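Local coordinates for alpha-galactosidase (Thermus thermophilus, PDB 6LCJ), which probably hydrolyses alpha-galactosides such as stachyose, working as a thermostable, hexameric glycosidase of the GH36 (melibiase) family, at residues F14-E18 / L29-E33; R32-P38 / D120-Y126; K43-R47 / A57-P61; S91-A95 / L105-L109; A108-R114 / R125-K129. Residues are numbered along the deposited sequence.

Contact 1 of 5, residues F14-E18 / L29-E33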
# COMPACT_ATOMS: atom_id res chain seq x y z
N PHE E 14 -6.38 33.66 -28.89
CA PHE E 14 -7.58 33.58 -28.08
C PHE E 14 -7.18 33.57 -26.61
O PHE E 14 -6.16 32.99 -26.24
CB PHE E 14 -8.40 32.34 -28.43
CG PHE E 14 -8.91 32.34 -29.84
CD1 PHE E 14 -9.95 33.18 -30.20
CD2 PHE E 14 -8.32 31.55 -30.81
CE1 PHE E 14 -10.41 33.20 -31.51
CE2 PHE E 14 -8.77 31.57 -32.11
CZ PHE E 14 -9.82 32.40 -32.46
N LEU E 15 -7.98 34.24 -25.77
CA LEU E 15 -7.64 34.30 -24.37
C LEU E 15 -8.88 34.56 -23.54
O LEU E 15 -9.92 34.99 -24.03
CB LEU E 15 -6.61 35.39 -24.06
CG LEU E 15 -7.23 36.78 -24.17
CD1 LEU E 15 -6.73 37.73 -23.12
CD2 LEU E 15 -6.87 37.25 -25.50
N ARG E 16 -8.72 34.31 -22.25
CA ARG E 16 -9.77 34.55 -21.27
C ARG E 16 -9.19 35.44 -20.18
O ARG E 16 -8.27 35.03 -19.47
CB ARG E 16 -10.27 33.23 -20.69
CG ARG E 16 -11.71 33.31 -20.31
CD ARG E 16 -12.17 32.00 -19.77
NE ARG E 16 -13.37 32.17 -18.99
CZ ARG E 16 -14.27 31.21 -18.81
NH1 ARG E 16 -14.09 30.02 -19.37
NH2 ARG E 16 -15.35 31.46 -18.08
N ALA E 17 -9.72 36.65 -20.07
CA ALA E 17 -9.28 37.60 -19.07
C ALA E 17 -10.44 38.51 -18.75
O ALA E 17 -11.45 38.54 -19.46
CB ALA E 17 -8.06 38.39 -19.55
N GLU E 18 -10.31 39.26 -17.65
CA GLU E 18 -11.37 40.17 -17.25
C GLU E 18 -11.26 41.53 -17.91
O GLU E 18 -12.27 42.24 -18.01
CB GLU E 18 -11.39 40.35 -15.74
CG GLU E 18 -11.47 39.05 -14.99
CD GLU E 18 -11.58 39.26 -13.50
OE1 GLU E 18 -11.10 38.38 -12.75
OE2 GLU E 18 -12.13 40.31 -13.08
N LEU E 29 -3.46 42.58 -19.73
CA LEU E 29 -4.64 41.86 -19.27
C LEU E 29 -4.88 42.19 -17.81
O LEU E 29 -3.98 42.66 -17.10
CB LEU E 29 -4.45 40.35 -19.45
CG LEU E 29 -3.93 39.91 -20.82
CD1 LEU E 29 -3.84 38.39 -20.89
CD2 LEU E 29 -4.81 40.46 -21.94
N TRP E 30 -6.11 41.94 -17.36
CA TRP E 30 -6.41 41.99 -15.93
C TRP E 30 -7.11 40.72 -15.49
O TRP E 30 -7.95 40.18 -16.22
CB TRP E 30 -7.27 43.17 -15.57
CG TRP E 30 -6.46 44.18 -14.90
CD1 TRP E 30 -6.15 44.25 -13.57
CD2 TRP E 30 -5.80 45.28 -15.53
NE1 TRP E 30 -5.33 45.34 -13.33
CE2 TRP E 30 -5.10 45.99 -14.52
CE3 TRP E 30 -5.73 45.74 -16.86
CZ2 TRP E 30 -4.35 47.13 -14.80
CZ3 TRP E 30 -4.99 46.87 -17.12
CH2 TRP E 30 -4.31 47.55 -16.10
N GLY E 31 -6.76 40.24 -14.30
CA GLY E 31 -7.48 39.11 -13.74
C GLY E 31 -6.68 38.24 -12.80
O GLY E 31 -5.50 37.97 -13.04
N ARG E 32 -7.33 37.79 -11.73
CA ARG E 32 -6.70 36.82 -10.84
C ARG E 32 -6.23 35.60 -11.62
O ARG E 32 -5.15 35.06 -11.36
CB ARG E 32 -7.65 36.42 -9.72
CG ARG E 32 -6.95 36.08 -8.41
CD ARG E 32 -7.74 35.07 -7.59
NE ARG E 32 -6.92 34.41 -6.58
CZ ARG E 32 -6.79 33.08 -6.46
NH1 ARG E 32 -7.42 32.28 -7.31
NH2 ARG E 32 -6.02 32.56 -5.51
N GLU E 33 -7.02 35.15 -12.58
CA GLU E 33 -6.62 34.05 -13.45
C GLU E 33 -6.84 34.45 -14.90
O GLU E 33 -7.89 35.00 -15.23
CB GLU E 33 -7.37 32.76 -13.14
CG GLU E 33 -6.72 31.58 -13.84
CD GLU E 33 -7.37 30.26 -13.52
OE1 GLU E 33 -7.63 29.99 -12.32
OE2 GLU E 33 -7.64 29.50 -14.48

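Contact 2 of 5, residues R32-P38 / D120-Y126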
# COMPACT_ATOMS: atom_id res chain seq x y z
N ARG E 32 -7.33 37.79 -11.73
CA ARG E 32 -6.70 36.82 -10.84
C ARG E 32 -6.23 35.60 -11.62
O ARG E 32 -5.15 35.06 -11.36
CB ARG E 32 -7.65 36.42 -9.72
CG ARG E 32 -6.95 36.08 -8.41
CD ARG E 32 -7.74 35.07 -7.59
NE ARG E 32 -6.92 34.41 -6.58
CZ ARG E 32 -6.79 33.08 -6.46
NH1 ARG E 32 -7.42 32.28 -7.31
NH2 ARG E 32 -6.02 32.56 -5.51
N GLU E 33 -7.02 35.15 -12.58
CA GLU E 33 -6.62 34.05 -13.45
C GLU E 33 -6.84 34.45 -14.90
O GLU E 33 -7.89 35.00 -15.23
CB GLU E 33 -7.37 32.76 -13.14
CG GLU E 33 -6.72 31.58 -13.84
CD GLU E 33 -7.37 30.26 -13.52
OE1 GLU E 33 -7.63 29.99 -12.32
OE2 GLU E 33 -7.64 29.50 -14.48
N VAL E 34 -5.86 34.17 -15.75
CA VAL E 34 -5.96 34.47 -17.17
C VAL E 34 -5.52 33.24 -17.94
O VAL E 34 -4.67 32.47 -17.49
CB VAL E 34 -5.15 35.72 -17.59
CG1 VAL E 34 -5.64 36.96 -16.84
CG2 VAL E 34 -3.66 35.50 -17.36
N ARG E 35 -6.13 33.04 -19.11
CA ARG E 35 -5.84 31.89 -19.95
C ARG E 35 -5.54 32.39 -21.34
O ARG E 35 -6.34 33.13 -21.92
CB ARG E 35 -7.02 30.91 -19.96
CG ARG E 35 -7.37 30.40 -18.58
CD ARG E 35 -8.06 29.06 -18.64
NE ARG E 35 -8.25 28.53 -17.30
CZ ARG E 35 -9.02 27.49 -17.01
NH1 ARG E 35 -9.69 26.87 -17.97
NH2 ARG E 35 -9.12 27.09 -15.74
N VAL E 36 -4.39 32.00 -21.88
CA VAL E 36 -3.97 32.41 -23.21
C VAL E 36 -3.71 31.14 -24.00
O VAL E 36 -3.02 30.24 -23.51
CB VAL E 36 -2.71 33.29 -23.16
CG1 VAL E 36 -2.24 33.63 -24.55
CG2 VAL E 36 -2.97 34.56 -22.36
N PHE E 37 -4.27 31.06 -25.21
CA PHE E 37 -4.09 29.85 -26.00
C PHE E 37 -3.20 30.14 -27.19
O PHE E 37 -3.47 31.10 -27.93
CB PHE E 37 -5.43 29.29 -26.48
CG PHE E 37 -6.39 29.01 -25.36
CD1 PHE E 37 -6.47 27.75 -24.79
CD2 PHE E 37 -7.17 30.03 -24.84
CE1 PHE E 37 -7.33 27.51 -23.74
CE2 PHE E 37 -8.03 29.81 -23.78
CZ PHE E 37 -8.12 28.55 -23.23
N PRO E 38 -2.13 29.38 -27.39
CA PRO E 38 -1.25 29.61 -28.51
C PRO E 38 -1.97 29.35 -29.82
O PRO E 38 -2.77 28.41 -29.94
CB PRO E 38 -0.11 28.61 -28.29
CG PRO E 38 -0.72 27.54 -27.46
CD PRO E 38 -1.69 28.24 -26.56
N ASP E 120 -0.98 23.59 -25.05
CA ASP E 120 -2.09 24.32 -25.64
C ASP E 120 -2.51 25.52 -24.80
O ASP E 120 -3.51 26.18 -25.14
CB ASP E 120 -3.28 23.37 -25.86
CG ASP E 120 -3.76 22.72 -24.57
OD1 ASP E 120 -3.02 22.76 -23.56
OD2 ASP E 120 -4.89 22.17 -24.55
N LEU E 121 -1.79 25.84 -23.74
CA LEU E 121 -2.29 26.85 -22.83
C LEU E 121 -1.17 27.43 -21.98
O LEU E 121 -0.32 26.68 -21.48
CB LEU E 121 -3.38 26.25 -21.93
CG LEU E 121 -3.90 27.17 -20.84
CD1 LEU E 121 -4.70 28.30 -21.49
CD2 LEU E 121 -4.72 26.40 -19.84
N LEU E 122 -1.17 28.75 -21.85
CA LEU E 122 -0.51 29.47 -20.77
C LEU E 122 -1.59 29.91 -19.80
O LEU E 122 -2.55 30.57 -20.20
CB LEU E 122 0.25 30.70 -21.26
CG LEU E 122 1.67 30.55 -21.80
CD1 LEU E 122 2.15 31.86 -22.42
CD2 LEU E 122 2.61 30.08 -20.70
N LEU E 123 -1.45 29.54 -18.52
CA LEU E 123 -2.41 29.93 -17.50
C LEU E 123 -1.68 30.70 -16.40
O LEU E 123 -0.79 30.16 -15.74
CB LEU E 123 -3.12 28.70 -16.94
CG LEU E 123 -4.32 28.93 -16.01
CD1 LEU E 123 -5.23 27.72 -16.00
CD2 LEU E 123 -3.85 29.23 -14.61
N GLY E 124 -2.09 31.95 -16.20
CA GLY E 124 -1.54 32.78 -15.14
C GLY E 124 -2.51 32.86 -13.97
O GLY E 124 -3.70 33.08 -14.16
N ARG E 125 -1.98 32.68 -12.76
CA ARG E 125 -2.79 32.65 -11.56
C ARG E 125 -2.10 33.42 -10.45
O ARG E 125 -1.02 33.04 -10.01
CB ARG E 125 -3.06 31.21 -11.12
CG ARG E 125 -3.99 31.10 -9.92
CD ARG E 125 -4.32 29.67 -9.57
NE ARG E 125 -5.07 29.04 -10.65
CZ ARG E 125 -5.16 27.73 -10.80
NH1 ARG E 125 -4.55 26.92 -9.95
NH2 ARG E 125 -5.87 27.23 -11.81
N TYR E 126 -2.73 34.50 -10.00
CA TYR E 126 -2.27 35.22 -8.83
C TYR E 126 -2.65 34.46 -7.57
O TYR E 126 -3.76 33.94 -7.46
CB TYR E 126 -2.86 36.64 -8.80
CG TYR E 126 -2.05 37.67 -9.58
CD1 TYR E 126 -0.89 38.23 -9.06
CD2 TYR E 126 -2.47 38.08 -10.84
CE1 TYR E 126 -0.15 39.17 -9.79
CE2 TYR E 126 -1.74 39.01 -11.57
CZ TYR E 126 -0.59 39.56 -11.04
OH TYR E 126 0.10 40.48 -11.77

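Contact 3 of 5, residues K43-R47 / A57-P61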
# COMPACT_ATOMS: atom_id res chain seq x y z
N LYS E 43 6.25 23.77 -28.73
CA LYS E 43 7.33 22.82 -28.51
C LYS E 43 8.16 23.11 -27.27
O LYS E 43 8.88 22.22 -26.80
CB LYS E 43 8.27 22.79 -29.73
CG LYS E 43 7.55 22.60 -31.07
CD LYS E 43 7.08 21.15 -31.26
CE LYS E 43 6.10 21.04 -32.43
NZ LYS E 43 6.63 21.66 -33.69
N GLY E 44 8.09 24.31 -26.72
CA GLY E 44 8.78 24.61 -25.48
C GLY E 44 7.96 25.49 -24.57
O GLY E 44 7.17 26.32 -25.01
N PHE E 45 8.16 25.29 -23.27
CA PHE E 45 7.61 26.15 -22.23
C PHE E 45 8.77 26.81 -21.49
O PHE E 45 9.73 26.13 -21.10
CB PHE E 45 6.73 25.35 -21.25
CG PHE E 45 6.37 26.11 -19.96
CD1 PHE E 45 5.70 27.33 -20.01
CD2 PHE E 45 6.68 25.58 -18.71
CE1 PHE E 45 5.35 28.01 -18.83
CE2 PHE E 45 6.33 26.25 -17.53
CZ PHE E 45 5.68 27.46 -17.59
N PHE E 46 8.69 28.13 -21.32
CA PHE E 46 9.71 28.82 -20.54
C PHE E 46 9.37 28.68 -19.05
O PHE E 46 8.38 29.24 -18.55
CB PHE E 46 9.83 30.29 -20.93
CG PHE E 46 10.83 31.03 -20.10
CD1 PHE E 46 12.17 30.70 -20.16
CD2 PHE E 46 10.44 32.03 -19.22
CE1 PHE E 46 13.11 31.36 -19.39
CE2 PHE E 46 11.37 32.71 -18.46
CZ PHE E 46 12.71 32.37 -18.54
N ARG E 47 10.21 27.94 -18.35
CA ARG E 47 9.99 27.61 -16.95
C ARG E 47 10.85 28.56 -16.13
O ARG E 47 12.06 28.37 -16.02
CB ARG E 47 10.34 26.15 -16.71
CG ARG E 47 9.85 25.60 -15.39
CD ARG E 47 10.90 25.75 -14.30
NE ARG E 47 10.41 25.21 -13.04
CZ ARG E 47 11.01 25.38 -11.87
NH1 ARG E 47 12.14 26.08 -11.80
NH2 ARG E 47 10.49 24.85 -10.77
N ALA E 57 14.71 27.91 -17.50
CA ALA E 57 15.10 27.25 -18.74
C ALA E 57 13.86 26.92 -19.55
O ALA E 57 12.74 26.92 -19.03
CB ALA E 57 15.90 25.97 -18.47
N TRP E 58 14.08 26.61 -20.84
CA TRP E 58 13.04 26.09 -21.71
C TRP E 58 12.93 24.59 -21.52
O TRP E 58 13.94 23.87 -21.59
CB TRP E 58 13.34 26.41 -23.18
CG TRP E 58 13.16 27.86 -23.54
CD1 TRP E 58 14.11 28.85 -23.53
CD2 TRP E 58 11.93 28.50 -23.93
NE1 TRP E 58 13.56 30.05 -23.90
CE2 TRP E 58 12.22 29.87 -24.15
CE3 TRP E 58 10.62 28.04 -24.12
CZ2 TRP E 58 11.26 30.78 -24.56
CZ3 TRP E 58 9.66 28.95 -24.52
CH2 TRP E 58 9.98 30.31 -24.74
N VAL E 59 11.72 24.10 -21.27
CA VAL E 59 11.50 22.68 -21.06
C VAL E 59 10.41 22.19 -22.02
O VAL E 59 9.69 22.96 -22.64
CB VAL E 59 11.10 22.34 -19.60
CG1 VAL E 59 12.09 22.94 -18.63
CG2 VAL E 59 9.68 22.80 -19.31
N ASP E 60 10.31 20.86 -22.11
CA ASP E 60 9.28 20.20 -22.90
C ASP E 60 8.06 20.01 -22.01
O ASP E 60 8.12 19.21 -21.06
CB ASP E 60 9.80 18.87 -23.41
CG ASP E 60 8.84 18.18 -24.38
OD1 ASP E 60 7.67 18.60 -24.52
OD2 ASP E 60 9.29 17.19 -24.99
N PRO E 61 6.94 20.68 -22.28
CA PRO E 61 5.77 20.51 -21.41
C PRO E 61 5.10 19.17 -21.57
O PRO E 61 4.13 18.90 -20.85
CB PRO E 61 4.83 21.65 -21.85
CG PRO E 61 5.41 22.22 -23.12
CD PRO E 61 6.60 21.40 -23.52

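Contact 4 of 5, residues S91-A95 / L105-L109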
# COMPACT_ATOMS: atom_id res chain seq x y z
N SER E 91 7.30 30.83 -12.06
CA SER E 91 7.03 32.00 -11.22
C SER E 91 6.97 33.27 -12.06
O SER E 91 7.91 33.58 -12.80
CB SER E 91 8.09 32.16 -10.14
OG SER E 91 8.05 33.48 -9.63
N GLY E 92 5.87 34.01 -11.91
CA GLY E 92 5.77 35.36 -12.43
C GLY E 92 5.57 35.46 -13.92
O GLY E 92 4.69 36.20 -14.37
N VAL E 93 6.38 34.74 -14.71
CA VAL E 93 6.30 34.82 -16.17
C VAL E 93 6.46 33.43 -16.78
O VAL E 93 7.15 32.55 -16.24
CB VAL E 93 7.37 35.79 -16.74
CG1 VAL E 93 8.75 35.40 -16.26
CG2 VAL E 93 7.32 35.84 -18.29
N GLY E 94 5.80 33.22 -17.91
CA GLY E 94 5.96 32.01 -18.68
C GLY E 94 5.90 32.34 -20.16
O GLY E 94 5.54 33.46 -20.55
N ALA E 95 6.28 31.37 -20.97
CA ALA E 95 6.22 31.58 -22.41
C ALA E 95 6.14 30.24 -23.11
O ALA E 95 6.65 29.23 -22.62
CB ALA E 95 7.42 32.39 -22.92
N LEU E 105 4.50 35.18 -24.70
CA LEU E 105 4.89 35.50 -23.34
C LEU E 105 3.70 36.00 -22.54
O LEU E 105 2.96 36.87 -23.00
CB LEU E 105 6.00 36.56 -23.31
CG LEU E 105 6.60 36.97 -21.97
CD1 LEU E 105 8.07 37.36 -22.11
CD2 LEU E 105 5.81 38.12 -21.32
N LEU E 106 3.55 35.46 -21.33
CA LEU E 106 2.57 35.93 -20.35
C LEU E 106 3.32 36.21 -19.06
O LEU E 106 3.85 35.28 -18.43
CB LEU E 106 1.48 34.88 -20.13
CG LEU E 106 0.47 35.23 -19.04
CD1 LEU E 106 -0.52 36.28 -19.57
CD2 LEU E 106 -0.23 33.99 -18.49
N GLY E 107 3.37 37.48 -18.65
CA GLY E 107 4.11 37.86 -17.46
C GLY E 107 3.37 38.76 -16.49
O GLY E 107 2.75 39.74 -16.88
N ALA E 108 3.43 38.43 -15.20
CA ALA E 108 2.77 39.25 -14.19
C ALA E 108 3.43 40.61 -14.04
O ALA E 108 4.66 40.75 -14.08
CB ALA E 108 2.80 38.53 -12.85
N LEU E 109 2.61 41.64 -13.86
CA LEU E 109 3.07 42.98 -13.56
C LEU E 109 2.96 43.32 -12.07
O LEU E 109 3.38 44.41 -11.68
CB LEU E 109 2.30 44.01 -14.39
CG LEU E 109 2.56 43.86 -15.90
CD1 LEU E 109 1.83 44.93 -16.69
CD2 LEU E 109 4.05 43.91 -16.19

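Contact 5 of 5, residues A108-R114 / R125-K129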
# COMPACT_ATOMS: atom_id res chain seq x y z
N ALA E 108 3.43 38.43 -15.20
CA ALA E 108 2.77 39.25 -14.19
C ALA E 108 3.43 40.61 -14.04
O ALA E 108 4.66 40.75 -14.08
CB ALA E 108 2.80 38.53 -12.85
N LEU E 109 2.61 41.64 -13.86
CA LEU E 109 3.07 42.98 -13.56
C LEU E 109 2.96 43.32 -12.07
O LEU E 109 3.38 44.41 -11.68
CB LEU E 109 2.30 44.01 -14.39
CG LEU E 109 2.56 43.86 -15.90
CD1 LEU E 109 1.83 44.93 -16.69
CD2 LEU E 109 4.05 43.91 -16.19
N ASP E 110 2.41 42.42 -11.25
CA ASP E 110 2.31 42.56 -9.80
C ASP E 110 2.90 41.33 -9.11
O ASP E 110 3.30 40.35 -9.75
CB ASP E 110 0.85 42.74 -9.36
CG ASP E 110 0.21 44.00 -9.93
OD1 ASP E 110 0.70 45.12 -9.63
OD2 ASP E 110 -0.79 43.87 -10.67
N LEU E 111 2.90 41.37 -7.78
CA LEU E 111 3.46 40.33 -6.93
C LEU E 111 2.57 39.09 -6.86
O LEU E 111 1.34 39.17 -6.95
CB LEU E 111 3.63 40.85 -5.50
CG LEU E 111 4.56 42.02 -5.24
CD1 LEU E 111 4.18 42.70 -3.92
CD2 LEU E 111 6.00 41.53 -5.21
N GLY E 112 3.21 37.94 -6.64
CA GLY E 112 2.49 36.77 -6.17
C GLY E 112 1.84 35.92 -7.23
O GLY E 112 0.86 35.24 -6.94
N ALA E 113 2.37 35.93 -8.45
CA ALA E 113 1.78 35.20 -9.56
C ALA E 113 2.61 33.97 -9.94
O ALA E 113 3.83 33.94 -9.77
CB ALA E 113 1.61 36.11 -10.78
N ARG E 114 1.92 32.96 -10.46
CA ARG E 114 2.54 31.79 -11.07
C ARG E 114 1.94 31.59 -12.45
O ARG E 114 0.84 32.07 -12.74
CB ARG E 114 2.35 30.55 -10.21
CG ARG E 114 2.96 30.65 -8.83
CD ARG E 114 2.69 29.37 -8.12
NE ARG E 114 3.16 29.30 -6.75
CZ ARG E 114 2.39 29.43 -5.68
NH1 ARG E 114 1.09 29.70 -5.80
NH2 ARG E 114 2.92 29.32 -4.47
N ARG E 125 -1.98 32.68 -12.76
CA ARG E 125 -2.79 32.65 -11.56
C ARG E 125 -2.10 33.42 -10.45
O ARG E 125 -1.02 33.04 -10.01
CB ARG E 125 -3.06 31.21 -11.12
CG ARG E 125 -3.99 31.10 -9.92
CD ARG E 125 -4.32 29.67 -9.57
NE ARG E 125 -5.07 29.04 -10.65
CZ ARG E 125 -5.16 27.73 -10.80
NH1 ARG E 125 -4.55 26.92 -9.95
NH2 ARG E 125 -5.87 27.23 -11.81
N TYR E 126 -2.73 34.50 -10.00
CA TYR E 126 -2.27 35.22 -8.83
C TYR E 126 -2.65 34.46 -7.57
O TYR E 126 -3.76 33.94 -7.46
CB TYR E 126 -2.86 36.64 -8.80
CG TYR E 126 -2.05 37.67 -9.58
CD1 TYR E 126 -0.89 38.23 -9.06
CD2 TYR E 126 -2.47 38.08 -10.84
CE1 TYR E 126 -0.15 39.17 -9.79
CE2 TYR E 126 -1.74 39.01 -11.57
CZ TYR E 126 -0.59 39.56 -11.04
OH TYR E 126 0.10 40.48 -11.77
N ALA E 127 -1.72 34.38 -6.62
CA ALA E 127 -1.98 33.62 -5.40
C ALA E 127 -2.87 34.41 -4.43
O ALA E 127 -3.87 33.89 -3.92
CB ALA E 127 -0.66 33.23 -4.73
N GLY E 128 -2.50 35.65 -4.15
CA GLY E 128 -3.35 36.50 -3.34
C GLY E 128 -4.32 37.33 -4.17
O GLY E 128 -5.12 36.79 -4.94
N LYS E 129 -4.26 38.65 -4.02
CA LYS E 129 -5.16 39.49 -4.78
C LYS E 129 -4.71 39.57 -6.24
O LYS E 129 -3.52 39.46 -6.54
CB LYS E 129 -5.24 40.89 -4.17
CG LYS E 129 -3.91 41.46 -3.71
CD LYS E 129 -3.93 42.99 -3.68
CE LYS E 129 -2.55 43.58 -3.97
NZ LYS E 129 -2.55 45.06 -4.15
O HOH W 1 -0.85 37.75 -5.62
O HOH W 2 -0.69 31.09 -7.95

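Contact 1 of 5, residues F14-E18 / L29-E33
Phe14 opens the first segment without meeting 29-33; its ring is directed to a second subunit, where it makes a cation-pi contact with Arg249 of that chain. Leu15 is the first residue to reach across: its CD1 lies 3.5 Å from CD2 of Leu29, two buried leucines that close on each other. Arg16 sets its CA-to-CB bond sideways and is tied through its backbone to Arg35 in strand 33-37, its neighbour in the sheet. Ala17 turns back toward 29-33, with its CB 4.1 Å from CB of Leu29 and 3.8 Å from O of Trp30, so the small methyl sits directly against the backbone. Glu18, past the end of the strand, donates its N to O of Trp30 at 2.9 Å, the single hydrogen bond between these segments, while its side chain runs by CA of Gly31. That glycine, with phi near 151°, has a conformation in which a CB would jam against the preceding carbonyl, and here the chain turns from strand 26-30 into strand 33-37. Strands 12-17 and 26-30 belong to different antiparallel sheets, so the leucine contact is interior packing of a beta-sandwich, consistent with the N-terminal domain of GH36 enzymes.

Contact 2 of 5, residues R32-P38 / D120-Y126
One carboxylate holding two arginines is the striking feature here: Glu33 OE1 takes NE of Arg125 at 3.2 Å, in a salt bridge across the strands, while its OE2 takes NE of Arg35 at 3.0 Å along its own strand. The network lies on one face of an antiparallel pair, 33-37 against 122-126, in the middle of the six-stranded sheet of the N-terminal beta-sandwich. The strand axes run 4.7 Å apart at 171°. Two hydrogen-bonded pairs make the ladder: Val34 with Gly124 and Val36 with Leu122 each exchange N-to-O bonds of 2.9 Å in both directions, and Tyr126 N adds a bond of 2.8 Å to Arg32 O. The salt-bridged face also carries Leu123, whose CD1 is 3.4 Å from Arg35 NE, and it meets a second subunit: Arg35 bonds to the backbone of Asp256 there and packs, like Arg125, on Gly257 of that chain. Val34, Val36 and Leu122 point to the other face, onto Leu104 and Leu106 of the opposing sheet. Gly124 has no side chain; a CB there would point to the face of Val34 and come tight against Val34 CG2. Near the far end Pro38 CD approaches Asp120 O at 3.1 Å, and Leu121 CD1 makes a CH-pi contact over the face of the Phe37 ring, 3.8 Å from its centroid.

Contact 3 of 5, residues K43-R47 / A57-P61
The apolar centre is Phe46 against Trp58. Phe46 CB stands almost straight above the six-membered ring of Trp58, 3.7 Å from its centroid and 6° off the normal, and the edge of the Phe46 ring turns toward the face of the indole, with the phenyl and five-membered ring centroids 5.4 Å apart and the planes at 54°. The two residues face each other as a non-hydrogen-bonded pair in a beta hairpin, strands 44-48 and 56-59, at one margin of the seven-stranded sheet of the beta-sandwich. On the same side Phe46 also meets Phe144, and Trp58 makes a cation-pi contact with Arg97. The other face of the hairpin holds a second cluster: Phe45 CB lies 3.9 Å from Pro61 CG, and Phe45 CD2 lies 4.1 Å from Val59 CG2. Between the faces runs the backbone ladder. Phe45 N reaches Val59 O at 2.9 Å, Val59 N returns to Phe45 O at 2.8 Å, and Arg47 N meets Ala57 O at 2.8 Å. Then come the polar groups: buried Arg47 forms a salt bridge with Asp78, and Asp60 accepts a bond from Ala62 N. The last rung within these segments is Ala57 N to Arg47 O, 3.1 Å.

Contact 4 of 5, residues S91-A95 / L105-L109
Leu105, Val93 and Gly92 lose the most surface in this contact, the first two through side chains, the glycine through its backbone. Leu105 and Val93 point to the same face: Val93 CG2 sits 3.9 Å from Leu105 CG, a diagonal contact, because Leu105 is paired with Ala95, whose CB is 4.4 Å from Leu105 CB. Val93 itself stands opposite Gly107, with the CA atoms of the two residues just 4.0 Å apart; a CB on Gly107 would lie tight against Val93 CG2. Helix 140-149 lies over this face, bringing Phe144 to Leu105 and Tyr147 to Val93. The segments form part of a beta hairpin, strands 93-97 and 102-108, in the seven-stranded sheet of the beta-sandwich, running antiparallel at 176°. Gly94 and Leu106 are its hydrogen-bonded pair, with Gly94 N to Leu106 O and Leu106 N to Gly94 O both 2.9 Å. Leu106 points to the opposite face from Leu105 and meets Leu29 and Trp133. Gly92, with a positive phi of 75°, marks the kink where strand 89-91 gives way to 93-97; its backbone also bonds to Ala113, in the other sheet. Across the hairpin, Ala108 N donates to Gly92 O at 2.7 Å, nearly straight at 175°.

Contact 5 of 5, residues A108-R114 / R125-K129
Three short backbone bonds carry the contact: Ala127 N to Gly112 O at 2.7 Å, Arg125 N to Arg114 O at 2.9 Å and Arg114 N to Arg125 O at 3.0 Å. Asp110 N adds a bond of 3.1 Å to the Tyr126 hydroxyl OH, which also bonds to Ala132 O. Two waters fill in: one accepts from Gly128 N (3.0 Å) and lies within bonding distance of Leu111 O (2.9 Å) and Lys129 O (3.3 Å), the other bridges Arg114 NH1 (3.1 Å) and Arg125 O (2.9 Å). The Arg114 guanidinium is further held by salt bridges to Glu315 and Asp79. All this sits at the open end of the beta hairpin 113-117/122-126 in the six-stranded sheet, where the chain from strand 102-108 of the other sheet arrives. Gly112, at positive phi, makes the turn into strand 113-117. Packing centres on the Tyr126 ring: Ala113 CB lies over its face, 3.9 Å from the centroid, and Ala108 CB is 4.0 Å from Tyr126 CZ.

Overall arrangement
All five contacts lie in the N-terminal beta-sandwich, not in the parallel barrel sheet, though contacts 3, 4 and 5 touch later loops. Contacts 2 and 5 share strand 122-126 of the six-stranded sheet, centres about 12 Å apart; contacts 3 and 4, centres about 13 Å apart, are adjacent hairpins of the seven-stranded one. Contact 1 spans both sheets and shares Arg32 and Glu33 with contact 2. Along the chain contact 1 comes first; contacts 3 and 4 follow inside the loop that contact 2 closes, and contact 5 begins where contact 4 ends. The layers meet where Leu106 packs on Leu122 and Leu29 on Leu15; contacts 1 and 2, and contact 5 through Arg125, touch a second subunit of the hexamer.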